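Local atomic coordinates of proline dipeptidase (Streptococcus pneumoniae, PDB entry 3PN9), a protein that probably hydrolyses dipeptides with a C-terminal proline, the chain here comprising a creatinase/prolidase N-terminal domain. Residues Glu54-Val64 / Val71-Val79; Pro84-Leu92 / Thr110-Glu120. All blocks are in the same frame, centred on the assembly; numbering follows the deposited sequence.

Contact 1. Residues Glu54-Val64 / Val71-Val79; sequences EPLLFVPALEV and VSFPVVGYV
F73 lies with one ring face on P55 and an edge against L57. F73 CB sits 3.5 Å from E54 OE1; CG takes the position between the backbone N and the carbonyl carbon (chi1 46°), which brings the ring to both residues. CD1 and CG face the P55 carbonyl oxygen, CD2 and CE2 meet P55 CG, and F73 CE1 ends 3.7 Å from L57 CB, which approaches in the ring plane. One face carries a CH-pi contact from P55 CB, 4.0 Å from the ring centroid; V71 CB lies over the rim of the opposite face. From here strands 56-60 and 75-78 run parallel. L57 N gives a nearly straight bond to P74 O (2.9 Å, in the carbonyl plane), L57 O accepts from V76 N, and V59 N donates to V76 O. Toward the far end the pairing deteriorates: Y78 N to V59 O is weak, and A61 N reaches Y78 O from 40° above the carbonyl plane. The two strands and helix 64-70 form a beta-alpha-beta unit, with 75-78 outermost in the chain's mixed sheet. L57, V59 and V75 point to the helix side, where V64 CG2 presses on G77 CA at 3.3 Å, tighter than usual and at a residue without a side chain. L56, F58 and V76 occupy the other face: L56 CD1 touches V76 CG2 at 3.6 Å, and F58 CD1 rests near V76 CG1. The F58 and Y78 rings are almost parallel, 10° apart, but offset so that little of one ring lies over the other; F58 CZ meets Y78 CD2 at 3.5 Å, while Y78 OH is hydrogen-bonded to Q44 N. At the opposite end, E54 packs on S72 of a second subunit.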
loop_
_atom_site.group_PDB
_atom_site.type_symbol
_atom_site.label_atom_id
_atom_site.label_comp_id
_atom_site.label_asym_id
_atom_site.label_seq_id
_atom_site.Cartn_x
_atom_site.Cartn_y
_atom_site.Cartn_z
ATOM N N GLU A 54 5.115 -14.639 -7.897
ATOM C CA GLU A 54 3.904 -15.020 -8.669
ATOM C C GLU A 54 3.085 -16.078 -7.911
ATOM O O GLU A 54 3.662 -16.826 -7.076
ATOM C CB GLU A 54 4.294 -15.690 -9.991
ATOM C CG GLU A 54 4.505 -14.661 -11.120
ATOM C CD GLU A 54 4.586 -15.393 -12.542
ATOM O OE1 GLU A 54 3.665 -15.276 -13.432
ATOM O OE2 GLU A 54 5.575 -16.111 -12.651
ATOM N N PRO A 55 1.781 -16.211 -8.231
ATOM C CA PRO A 55 0.991 -17.174 -7.432
ATOM C C PRO A 55 1.332 -18.656 -7.865
ATOM O O PRO A 55 2.031 -18.884 -8.867
ATOM C CB PRO A 55 -0.419 -16.948 -7.921
ATOM C CG PRO A 55 -0.441 -15.555 -8.528
ATOM C CD PRO A 55 0.961 -15.309 -9.073
ATOM N N LEU A 56 0.788 -19.628 -7.140
ATOM C CA LEU A 56 0.941 -21.048 -7.514
ATOM C C LEU A 56 -0.459 -21.601 -7.561
ATOM O O LEU A 56 -1.200 -21.569 -6.549
ATOM C CB LEU A 56 1.834 -21.759 -6.422
ATOM C CG LEU A 56 1.635 -23.339 -6.501
ATOM C CD1 LEU A 56 2.421 -23.685 -7.812
ATOM C CD2 LEU A 56 2.318 -23.885 -5.286
ATOM N N LEU A 57 -0.839 -22.217 -8.658
ATOM C CA LEU A 57 -2.127 -22.864 -8.650
ATOM C C LEU A 57 -1.836 -24.383 -8.437
ATOM O O LEU A 57 -1.107 -25.004 -9.239
ATOM C CB LEU A 57 -2.813 -22.628 -9.995
ATOM C CG LEU A 57 -4.175 -23.351 -10.250
ATOM C CD1 LEU A 57 -5.272 -23.288 -9.079
ATOM C CD2 LEU A 57 -4.772 -22.898 -11.624
ATOM N N PHE A 58 -2.468 -24.975 -7.414
ATOM C CA PHE A 58 -2.205 -26.423 -7.102
ATOM C C PHE A 58 -3.450 -27.217 -7.416
ATOM O O PHE A 58 -4.505 -26.864 -6.906
ATOM C CB PHE A 58 -1.877 -26.530 -5.601
ATOM C CG PHE A 58 -1.559 -27.980 -5.167
ATOM C CD1 PHE A 58 -0.286 -28.525 -5.376
ATOM C CD2 PHE A 58 -2.580 -28.764 -4.610
ATOM C CE1 PHE A 58 -0.010 -29.902 -4.925
ATOM C CE2 PHE A 58 -2.336 -30.093 -4.170
ATOM C CZ PHE A 58 -1.078 -30.643 -4.316
ATOM N N VAL A 59 -3.364 -28.285 -8.240
ATOM C CA VAL A 59 -4.562 -28.946 -8.737
ATOM C C VAL A 59 -4.312 -30.497 -8.804
ATOM O O VAL A 59 -3.146 -30.880 -8.775
ATOM C CB VAL A 59 -4.926 -28.508 -10.168
ATOM C CG1 VAL A 59 -5.344 -26.924 -10.161
ATOM C CG2 VAL A 59 -3.769 -28.792 -11.182
ATOM N N PRO A 60 -5.359 -31.306 -8.895
ATOM C CA PRO A 60 -5.132 -32.780 -9.212
ATOM C C PRO A 60 -4.398 -32.900 -10.529
ATOM O O PRO A 60 -4.591 -32.096 -11.454
ATOM C CB PRO A 60 -6.575 -33.337 -9.388
ATOM C CG PRO A 60 -7.462 -32.353 -8.533
ATOM C CD PRO A 60 -6.806 -30.982 -8.781
ATOM N N ALA A 61 -3.666 -34.001 -10.716
ATOM C CA ALA A 61 -2.811 -34.173 -11.899
ATOM C C ALA A 61 -3.594 -34.083 -13.161
ATOM O O ALA A 61 -3.113 -33.516 -14.141
ATOM C CB ALA A 61 -2.078 -35.625 -11.800
ATOM N N LEU A 62 -4.814 -34.568 -13.154
ATOM C CA LEU A 62 -5.614 -34.575 -14.391
ATOM C C LEU A 62 -5.996 -33.153 -14.877
ATOM O O LEU A 62 -6.421 -32.961 -16.017
ATOM C CB LEU A 62 -6.969 -35.255 -14.138
ATOM C CG LEU A 62 -6.903 -36.840 -14.283
ATOM C CD1 LEU A 62 -8.273 -37.521 -13.903
ATOM C CD2 LEU A 62 -6.316 -37.423 -15.664
ATOM N N GLU A 63 -5.879 -32.156 -14.005
ATOM C CA GLU A 63 -6.283 -30.789 -14.424
ATOM C C GLU A 63 -5.052 -29.942 -14.837
ATOM O O GLU A 63 -5.238 -28.768 -15.235
ATOM C CB GLU A 63 -6.949 -30.094 -13.224
ATOM C CG GLU A 63 -8.382 -30.614 -12.829
ATOM C CD GLU A 63 -9.337 -30.667 -13.985
ATOM O OE1 GLU A 63 -9.803 -29.659 -14.492
ATOM O OE2 GLU A 63 -9.625 -31.782 -14.443
ATOM N N VAL A 64 -3.840 -30.478 -14.667
ATOM C CA VAL A 64 -2.609 -29.683 -14.824
ATOM C C VAL A 64 -2.549 -29.092 -16.256
ATOM O O VAL A 64 -2.267 -27.907 -16.465
ATOM C CB VAL A 64 -1.325 -30.526 -14.576
ATOM C CG1 VAL A 64 -0.053 -29.773 -15.128
ATOM C CG2 VAL A 64 -1.083 -30.744 -13.084
ATOM N N VAL A 71 -3.700 -20.163 -17.139
ATOM C CA VAL A 71 -3.084 -19.091 -16.377
ATOM C C VAL A 71 -1.645 -19.000 -16.803
ATOM O O VAL A 71 -1.093 -20.026 -17.244
ATOM C CB VAL A 71 -3.147 -19.393 -14.810
ATOM C CG1 VAL A 71 -4.587 -19.536 -14.338
ATOM C CG2 VAL A 71 -2.340 -20.658 -14.341
ATOM N N SER A 72 -0.959 -17.895 -16.528
ATOM C CA SER A 72 0.451 -17.785 -16.981
ATOM C C SER A 72 1.418 -18.031 -15.823
ATOM O O SER A 72 2.614 -18.160 -16.050
ATOM C CB SER A 72 0.676 -16.310 -17.510
ATOM O OG SER A 72 0.430 -15.499 -16.363
ATOM N N PHE A 73 0.943 -18.126 -14.559
ATOM C CA PHE A 73 1.885 -18.353 -13.459
ATOM C C PHE A 73 1.984 -19.922 -13.185
ATOM O O PHE A 73 1.238 -20.684 -13.810
ATOM C CB PHE A 73 1.418 -17.617 -12.194
ATOM C CG PHE A 73 -0.039 -17.812 -11.902
ATOM C CD1 PHE A 73 -0.515 -19.010 -11.258
ATOM C CD2 PHE A 73 -0.972 -16.748 -12.225
ATOM C CE1 PHE A 73 -1.908 -19.128 -10.991
ATOM C CE2 PHE A 73 -2.366 -16.883 -11.947
ATOM C CZ PHE A 73 -2.821 -18.084 -11.323
ATOM N N PRO A 74 2.880 -20.364 -12.330
ATOM C CA PRO A 74 3.138 -21.853 -12.180
ATOM C C PRO A 74 1.905 -22.668 -11.684
ATOM O O PRO A 74 1.067 -22.193 -10.859
ATOM C CB PRO A 74 4.271 -21.954 -11.108
ATOM C CG PRO A 74 5.044 -20.579 -11.289
ATOM C CD PRO A 74 3.852 -19.539 -11.577
ATOM N N VAL A 75 1.782 -23.873 -12.210
ATOM C CA VAL A 75 0.726 -24.811 -11.878
ATOM C C VAL A 75 1.522 -26.078 -11.418
ATOM O O VAL A 75 2.492 -26.452 -12.094
ATOM C CB VAL A 75 -0.168 -25.132 -13.101
ATOM C CG1 VAL A 75 -1.139 -26.308 -12.811
ATOM C CG2 VAL A 75 -1.019 -23.873 -13.520
ATOM N N VAL A 76 1.132 -26.693 -10.308
ATOM C CA VAL A 76 1.711 -27.963 -9.835
ATOM C C VAL A 76 0.533 -28.924 -9.615
ATOM O O VAL A 76 -0.543 -28.504 -9.064
ATOM C CB VAL A 76 2.485 -27.748 -8.535
ATOM C CG1 VAL A 76 2.804 -29.191 -7.754
ATOM C CG2 VAL A 76 3.770 -26.895 -8.835
ATOM N N GLY A 77 0.692 -30.192 -10.046
ATOM C CA GLY A 77 -0.374 -31.155 -9.915
ATOM C C GLY A 77 0.035 -32.288 -8.944
ATOM O O GLY A 77 1.206 -32.379 -8.522
ATOM N N TYR A 78 -0.930 -33.100 -8.505
ATOM C CA TYR A 78 -0.521 -34.246 -7.634
ATOM C C TYR A 78 -1.351 -35.437 -8.019
ATOM O O TYR A 78 -2.504 -35.275 -8.424
ATOM C CB TYR A 78 -0.598 -33.947 -6.120
ATOM C CG TYR A 78 -2.009 -34.082 -5.583
ATOM C CD1 TYR A 78 -2.377 -35.194 -4.776
ATOM C CD2 TYR A 78 -2.996 -33.071 -5.854
ATOM C CE1 TYR A 78 -3.706 -35.328 -4.243
ATOM C CE2 TYR A 78 -4.307 -33.183 -5.358
ATOM C CZ TYR A 78 -4.659 -34.316 -4.555
ATOM O OH TYR A 78 -5.941 -34.383 -4.050
ATOM N N VAL A 79 -0.795 -36.669 -7.902
ATOM C CA VAL A 79 -1.615 -37.830 -8.217
ATOM C C VAL A 79 -2.097 -38.425 -6.913
ATOM O O VAL A 79 -1.596 -38.080 -5.861
ATOM C CB VAL A 79 -0.761 -38.974 -9.050
ATOM C CG1 VAL A 79 -0.318 -38.410 -10.468
ATOM C CG2 VAL A 79 0.430 -39.444 -8.261
#

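Contact 2. Residues Pro84-Leu92 / Thr110-Glu120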
loop_
_atom_site.group_PDB
_atom_site.type_symbol
_atom_site.label_atom_id
_atom_site.label_comp_id
_atom_site.label_asym_id
_atom_site.label_seq_id
_atom_site.Cartn_x
_atom_site.Cartn_y
_atom_site.Cartn_z
ATOM N N PRO A 84 -1.026 -34.710 -0.752
ATOM C CA PRO A 84 -1.127 -33.260 -1.294
ATOM C C PRO A 84 -0.459 -32.238 -0.325
ATOM O O PRO A 84 0.132 -31.296 -0.785
ATOM C CB PRO A 84 -2.648 -33.078 -1.435
ATOM C CG PRO A 84 -3.323 -33.994 -0.354
ATOM C CD PRO A 84 -2.356 -35.304 -0.425
ATOM N N TRP A 85 -0.607 -32.383 0.996
ATOM C CA TRP A 85 -0.014 -31.418 1.934
ATOM C C TRP A 85 1.510 -31.341 1.762
ATOM O O TRP A 85 2.075 -30.263 1.837
ATOM C CB TRP A 85 -0.403 -31.758 3.370
ATOM C CG TRP A 85 -1.911 -32.094 3.368
ATOM C CD1 TRP A 85 -2.499 -33.322 3.665
ATOM C CD2 TRP A 85 -3.021 -31.199 3.004
ATOM N NE1 TRP A 85 -3.875 -33.229 3.527
ATOM C CE2 TRP A 85 -4.239 -31.951 3.170
ATOM C CE3 TRP A 85 -3.101 -29.825 2.652
ATOM C CZ2 TRP A 85 -5.544 -31.411 2.870
ATOM C CZ3 TRP A 85 -4.390 -29.256 2.375
ATOM C CH2 TRP A 85 -5.591 -30.067 2.438
ATOM N N GLN A 86 2.190 -32.519 1.640
ATOM C CA GLN A 86 3.630 -32.481 1.530
ATOM C C GLN A 86 3.992 -31.941 0.223
ATOM O O GLN A 86 4.978 -31.245 0.107
ATOM C CB GLN A 86 4.251 -33.946 1.645
ATOM C CG GLN A 86 4.246 -34.334 3.244
ATOM C CD GLN A 86 4.810 -33.237 4.191
ATOM O OE1 GLN A 86 4.103 -32.807 5.134
ATOM N NE2 GLN A 86 6.071 -32.782 3.952
ATOM N N LYS A 87 3.209 -32.251 -0.792
ATOM C CA LYS A 87 3.562 -31.768 -2.100
ATOM C C LYS A 87 3.417 -30.169 -2.163
ATOM O O LYS A 87 4.215 -29.458 -2.787
ATOM C CB LYS A 87 2.590 -32.379 -3.108
ATOM C CG LYS A 87 2.938 -31.933 -4.508
ATOM C CD LYS A 87 3.491 -33.070 -5.318
ATOM C CE LYS A 87 3.985 -32.540 -6.614
ATOM N NZ LYS A 87 4.077 -33.692 -7.474
ATOM N N ILE A 88 2.384 -29.659 -1.503
ATOM C CA ILE A 88 2.154 -28.159 -1.475
ATOM C C ILE A 88 3.322 -27.588 -0.722
ATOM O O ILE A 88 3.950 -26.624 -1.173
ATOM C CB ILE A 88 0.832 -27.885 -0.646
ATOM C CG1 ILE A 88 -0.390 -28.209 -1.575
ATOM C CG2 ILE A 88 0.800 -26.372 -0.219
ATOM C CD1 ILE A 88 -1.746 -28.364 -0.781
ATOM N N LYS A 89 3.645 -28.156 0.450
ATOM C CA LYS A 89 4.726 -27.541 1.234
ATOM C C LYS A 89 6.069 -27.453 0.488
ATOM O O LYS A 89 6.818 -26.467 0.626
ATOM C CB LYS A 89 4.898 -28.331 2.528
ATOM C CG LYS A 89 5.833 -27.601 3.545
ATOM C CD LYS A 89 5.793 -28.437 4.861
ATOM C CE LYS A 89 6.474 -27.624 5.927
ATOM N NZ LYS A 89 6.020 -28.298 7.119
ATOM N N HIS A 90 6.365 -28.480 -0.309
ATOM C CA HIS A 90 7.625 -28.504 -1.094
ATOM C C HIS A 90 7.455 -27.640 -2.329
ATOM O O HIS A 90 8.421 -27.084 -2.796
ATOM C CB HIS A 90 7.967 -29.981 -1.565
ATOM C CG HIS A 90 8.222 -30.976 -0.429
ATOM N ND1 HIS A 90 8.071 -30.681 0.928
ATOM C CD2 HIS A 90 8.570 -32.305 -0.470
ATOM C CE1 HIS A 90 8.326 -31.762 1.660
ATOM N NE2 HIS A 90 8.645 -32.758 0.837
ATOM N N ALA A 91 6.241 -27.493 -2.879
ATOM C CA ALA A 91 6.145 -26.632 -4.065
ATOM C C ALA A 91 6.190 -25.110 -3.735
ATOM O O ALA A 91 6.623 -24.315 -4.585
ATOM C CB ALA A 91 4.899 -26.986 -4.873
ATOM N N LEU A 92 5.742 -24.723 -2.534
ATOM C CA LEU A 92 5.746 -23.327 -2.113
ATOM C C LEU A 92 7.230 -22.920 -1.827
ATOM O O LEU A 92 8.069 -23.797 -1.527
ATOM C CB LEU A 92 4.935 -23.096 -0.826
ATOM C CG LEU A 92 3.417 -23.237 -1.156
ATOM C CD1 LEU A 92 2.562 -23.317 0.157
ATOM C CD2 LEU A 92 2.899 -22.049 -2.061
ATOM N N THR A 110 -11.239 -30.418 7.411
ATOM C CA THR A 110 -10.188 -31.387 6.980
ATOM C C THR A 110 -9.143 -30.623 6.157
ATOM O O THR A 110 -7.939 -30.856 6.302
ATOM C CB THR A 110 -10.712 -32.531 6.146
ATOM O OG1 THR A 110 -11.281 -32.028 4.987
ATOM C CG2 THR A 110 -11.825 -33.311 6.784
ATOM N N LYS A 111 -9.596 -29.626 5.364
ATOM C CA LYS A 111 -8.590 -28.779 4.647
ATOM C C LYS A 111 -7.864 -27.818 5.515
ATOM O O LYS A 111 -6.661 -27.579 5.259
ATOM C CB LYS A 111 -9.236 -28.044 3.484
ATOM C CG LYS A 111 -9.868 -28.974 2.434
ATOM C CD LYS A 111 -10.463 -28.175 1.202
ATOM C CE LYS A 111 -11.092 -29.233 0.373
ATOM N NZ LYS A 111 -11.408 -28.599 -0.884
ATOM N N TYR A 112 -8.540 -27.233 6.521
ATOM C CA TYR A 112 -7.856 -26.387 7.436
ATOM C C TYR A 112 -6.762 -27.144 8.193
ATOM O O TYR A 112 -5.642 -26.663 8.358
ATOM C CB TYR A 112 -8.889 -25.881 8.449
ATOM C CG TYR A 112 -8.391 -25.073 9.609
ATOM C CD1 TYR A 112 -7.674 -23.839 9.424
ATOM C CD2 TYR A 112 -8.709 -25.488 10.903
ATOM C CE1 TYR A 112 -7.230 -23.086 10.543
ATOM C CE2 TYR A 112 -8.299 -24.772 12.021
ATOM C CZ TYR A 112 -7.599 -23.554 11.810
ATOM O OH TYR A 112 -7.221 -22.909 12.910
ATOM N N HIS A 113 -7.067 -28.381 8.611
ATOM C CA HIS A 113 -6.016 -29.101 9.355
ATOM C C HIS A 113 -4.938 -29.479 8.362
ATOM O O HIS A 113 -3.779 -29.419 8.722
ATOM C CB HIS A 113 -6.612 -30.385 9.971
ATOM C CG HIS A 113 -7.672 -30.110 11.003
ATOM N ND1 HIS A 113 -8.779 -30.918 11.139
ATOM C CD2 HIS A 113 -7.800 -29.119 11.938
ATOM C CE1 HIS A 113 -9.558 -30.429 12.100
ATOM N NE2 HIS A 113 -8.985 -29.352 12.599
ATOM N N GLY A 114 -5.272 -29.773 7.115
ATOM C CA GLY A 114 -4.169 -30.016 6.175
ATOM C C GLY A 114 -3.277 -28.782 5.976
ATOM O O GLY A 114 -2.052 -28.873 5.968
ATOM N N LEU A 115 -3.875 -27.565 5.846
ATOM C CA LEU A 115 -3.036 -26.375 5.673
ATOM C C LEU A 115 -2.227 -26.075 6.892
ATOM O O LEU A 115 -1.163 -25.448 6.798
ATOM C CB LEU A 115 -3.940 -25.134 5.285
ATOM C CG LEU A 115 -4.686 -25.281 3.920
ATOM C CD1 LEU A 115 -5.682 -24.029 3.707
ATOM C CD2 LEU A 115 -3.562 -25.191 2.847
ATOM N N LYS A 116 -2.728 -26.448 8.082
ATOM C CA LYS A 116 -1.891 -26.307 9.284
ATOM C C LYS A 116 -0.638 -27.215 9.281
ATOM O O LYS A 116 0.343 -26.901 9.967
ATOM C CB LYS A 116 -2.724 -26.508 10.583
ATOM C CG LYS A 116 -3.609 -25.253 10.822
ATOM C CD LYS A 116 -4.478 -25.385 12.001
ATOM C CE LYS A 116 -3.655 -24.981 13.201
ATOM N NZ LYS A 116 -4.420 -25.534 14.340
ATOM N N THR A 117 -0.599 -28.260 8.468
ATOM C CA THR A 117 0.685 -28.980 8.369
ATOM C C THR A 117 1.573 -28.283 7.351
ATOM O O THR A 117 2.786 -28.429 7.379
ATOM C CB THR A 117 0.576 -30.436 7.913
ATOM O OG1 THR A 117 0.163 -30.459 6.563
ATOM C CG2 THR A 117 -0.493 -31.159 8.694
ATOM N N VAL A 118 0.966 -27.543 6.419
ATOM C CA VAL A 118 1.801 -26.859 5.439
ATOM C C VAL A 118 2.348 -25.618 6.150
ATOM O O VAL A 118 3.517 -25.313 5.960
ATOM C CB VAL A 118 0.985 -26.396 4.215
ATOM C CG1 VAL A 118 1.775 -25.385 3.300
ATOM C CG2 VAL A 118 0.304 -27.547 3.453
ATOM N N PHE A 119 1.492 -24.859 6.882
ATOM C CA PHE A 119 1.904 -23.642 7.573
ATOM C C PHE A 119 1.839 -23.864 9.081
ATOM O O PHE A 119 0.865 -23.496 9.755
ATOM C CB PHE A 119 0.933 -22.429 7.176
ATOM C CG PHE A 119 0.778 -22.267 5.686
ATOM C CD1 PHE A 119 1.865 -21.866 4.923
ATOM C CD2 PHE A 119 -0.453 -22.516 5.058
ATOM C CE1 PHE A 119 1.746 -21.644 3.571
ATOM C CE2 PHE A 119 -0.555 -22.341 3.725
ATOM C CZ PHE A 119 0.530 -21.912 2.942
ATOM N N GLU A 120 2.866 -24.464 9.646
ATOM C CA GLU A 120 2.829 -24.992 11.020
ATOM C C GLU A 120 2.810 -23.969 12.082
ATOM O O GLU A 120 2.335 -24.262 13.160
ATOM C CB GLU A 120 4.078 -25.883 11.281
ATOM C CG GLU A 120 3.999 -27.077 10.339
ATOM C CD GLU A 120 5.202 -28.062 10.528
ATOM O OE1 GLU A 120 6.033 -28.205 9.627
ATOM O OE2 GLU A 120 5.317 -28.650 11.596
#
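K89 NZ makes a salt bridge with E120 OE1 at 2.5 Å, meeting the oxygen on its anti side and 23° out of the carboxylate plane. The same ammonium donates to T117 O (3.2 Å), arriving almost in line with the carbonyl. Its extended chain, with CG anti to the backbone N (chi1 -169°), carries the amine past V118 O to the C-terminal end of helix 109-118, where a positive charge would probably be favoured. T117 OG1 turns back to donate to G114 O (2.8 Å), in the carbonyl plane; that oxygen also accepts from T117 N. T117 OG1 also lies 3.5 Å from W85 CB. The helical segments 84-91 and 110-118 pack side by side against one face of the domain's mixed sheet, their axes crossing at -42°. W85 is the knob, seated among G114, L115, T117 and V118. G114 CA stands over the centre of the W85 six-membered ring (3.5 Å from the centroid) in a CH-pi contact, possible because G114 has no side chain; P84 CG borders the rim of the opposite face. V118 CG2 comes to the indole edge, while V118 CG1 touches both I88 CG2 and L92 CD1, each 3.8 Å away. L92 CD1 also reaches F119 CZ (3.7 Å), and V118 CG1 covers the centre of one F119 ring face. Farther inward, I88 and L92 continue onto F48 of strand 46-50.

How the contacts relate
Contact 1 joins two strands at one margin of the sheet, contact 2 two helices packed on it. Both are partly buried, with centres about 15 Å apart, and strand 75-78 leads directly into helix 84-91. They meet where the F58 and V76 face receives that helix: F58 CZ lies 3.7 Å from I88 CG1, and K87 packs on both F58 and V76. Backbone bonding dominates the strand pair, supplemented by apolar contacts on both faces; the helix pair relies on side chains, with a partly exposed tryptophan seated on a glycine, buried I88, L92 and V118 further in, and a lysine-glutamate pair at the surface. A second subunit touches contact 1, whereas contact 2 meets none.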